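Side-chain contact in xyloglucan-specific endo-beta-1,4-glucanase BoGH9A (Bacteroides ovatus, PDB 6DHT), which cleaves the beta-1,4-glucan backbone of xyloglucans internally, releasing xyloglucan oligosaccharides for use by a gut bacterium: residues H210-D213 / L214-E217. Numbering follows the deposited sequence.
Sequences HTPD and LLDE. With CA (calcium ion), chain D.
Asp-216 N donates to Pro-212 O at 3.0 Å, and Glu-217 N to Asp-213 O at the same length; these two i+4 bonds form the first turn of helix 213-226, which follows the loop directly, with Pro-212 at the N-cap. A calcium site of the glycoside hydrolase family 9 domain sits on this loop-to-helix junction and ties the loop (Glu-206, Asn-209, Thr-211) to the first turn (Asp-213, Asp-216). Thr-211 offers its backbone oxygen, with O 2.3 Å from the calcium ion, while Asp-213 and Asp-216 each send one carboxylate oxygen, OD1 of Asp-213 at 2.4 Å and OD2 of Asp-216 at 2.3 Å. Both aspartates carry CG beside the backbone N and anti to the carbonyl carbon (chi1 -77° and -66°), which swings the two groups back to the metal from positions three residues apart, about one helical turn. The carboxylate planes stand 50° apart; Asp-213 OD1 and Asp-216 OD2 are 3.4 Å apart, a closeness that the shared calcium probably makes tolerable. Glu-206 O, Asn-209 OD1 and a water complete the shell. A second layer fixes the ligands: Ser-207 OG hydrogen-bonds to Asp-213 OD2, and Tyr-289 OH to Asp-216 OD1, the oxygen turned from the metal. That same OD1 lies against Thr-211 CB, and OG1 of this threonine hydrogen-bonds to Asp-288 OD2. On the apolar side Leu-215 lies against Tyr-190 of helix 176-192, and its CD1 reaches the ring of Pro-212 at CD. The side chains of Thr-211 and Leu-215 cross at about a right angle, with Thr-211 CG2 3.9 Å from Leu-215 CB.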
loop_
_atom_site.group_PDB
_atom_site.type_symbol
_atom_site.label_atom_id
_atom_site.label_comp_id
_atom_site.label_asym_id
_atom_site.label_seq_id
_atom_site.Cartn_x
_atom_site.Cartn_y
_atom_site.Cartn_z
ATOM N N HIS A 210 -20.648 14.185 2.034
ATOM C CA HIS A 210 -21.481 12.984 2.116
ATOM C C HIS A 210 -20.826 11.728 1.549
ATOM O O HIS A 210 -21.497 10.725 1.287
ATOM C CB HIS A 210 -22.822 13.225 1.398
ATOM C CG HIS A 210 -23.740 14.144 2.138
ATOM N ND1 HIS A 210 -23.466 15.482 2.321
ATOM C CD2 HIS A 210 -24.922 13.914 2.755
ATOM C CE1 HIS A 210 -24.440 16.038 3.019
ATOM N NE2 HIS A 210 -25.338 15.108 3.293
ATOM N N THR A 211 -19.502 11.784 1.374
ATOM C CA THR A 211 -18.768 10.724 0.694
ATOM C C THR A 211 -17.743 10.145 1.676
ATOM O O THR A 211 -17.135 10.901 2.432
ATOM C CB THR A 211 -18.061 11.269 -0.527
ATOM O OG1 THR A 211 -19.039 11.875 -1.400
ATOM C CG2 THR A 211 -17.388 10.149 -1.297
ATOM N N PRO A 212 -17.591 8.810 1.695
ATOM C CA PRO A 212 -16.510 8.246 2.525
ATOM C C PRO A 212 -15.155 8.858 2.195
ATOM O O PRO A 212 -14.779 9.025 1.029
ATOM C CB PRO A 212 -16.535 6.754 2.169
ATOM C CG PRO A 212 -17.995 6.500 1.773
ATOM C CD PRO A 212 -18.354 7.753 1.004
ATOM N N ASP A 213 -14.447 9.204 3.253
ATOM C CA ASP A 213 -13.182 9.927 3.142
ATOM C C ASP A 213 -12.141 9.175 2.307
ATOM O O ASP A 213 -11.385 9.820 1.589
ATOM C CB ASP A 213 -12.602 10.273 4.514
ATOM C CG ASP A 213 -13.291 11.440 5.196
ATOM O OD1 ASP A 213 -14.279 11.975 4.643
ATOM O OD2 ASP A 213 -12.859 11.800 6.306
ATOM N N LEU A 214 -12.094 7.843 2.389
ATOM C CA LEU A 214 -11.200 7.085 1.513
ATOM C C LEU A 214 -11.489 7.408 0.055
ATOM O O LEU A 214 -10.549 7.615 -0.724
ATOM C CB LEU A 214 -11.260 5.583 1.762
ATOM C CG LEU A 214 -10.323 4.732 0.896
ATOM C CD1 LEU A 214 -9.895 3.509 1.712
ATOM C CD2 LEU A 214 -10.924 4.315 -0.405
ATOM N N LEU A 215 -12.769 7.471 -0.330
ATOM C CA LEU A 215 -13.108 7.770 -1.712
ATOM C C LEU A 215 -12.802 9.221 -2.063
ATOM O O LEU A 215 -12.351 9.484 -3.170
ATOM C CB LEU A 215 -14.577 7.489 -1.981
ATOM C CG LEU A 215 -14.996 6.024 -1.931
ATOM C CD1 LEU A 215 -16.474 5.878 -2.355
ATOM C CD2 LEU A 215 -14.103 5.111 -2.773
ATOM N N ASP A 216 -13.012 10.156 -1.137
ATOM C CA ASP A 216 -12.565 11.535 -1.394
ATOM C C ASP A 216 -11.091 11.577 -1.753
ATOM O O ASP A 216 -10.658 12.266 -2.700
ATOM C CB ASP A 216 -12.789 12.458 -0.214
ATOM C CG ASP A 216 -14.262 12.688 0.098
ATOM O OD1 ASP A 216 -15.045 13.044 -0.818
ATOM O OD2 ASP A 216 -14.604 12.522 1.277
ATOM N N GLU A 217 -10.293 10.863 -0.973
ATOM C CA GLU A 217 -8.864 10.875 -1.214
ATOM C C GLU A 217 -8.517 10.267 -2.574
ATOM O O GLU A 217 -7.742 10.854 -3.336
ATOM C CB GLU A 217 -8.093 10.165 -0.095
ATOM C CG GLU A 217 -6.575 10.421 -0.161
ATOM C CD GLU A 217 -6.243 11.904 -0.022
ATOM O OE1 GLU A 217 -6.707 12.525 0.965
ATOM O OE2 GLU A 217 -5.565 12.462 -0.927
HETATM CA CA CA D . -15.934 12.711 3.138
HETATM O O HOH W 1 -17.438 12.789 4.959
#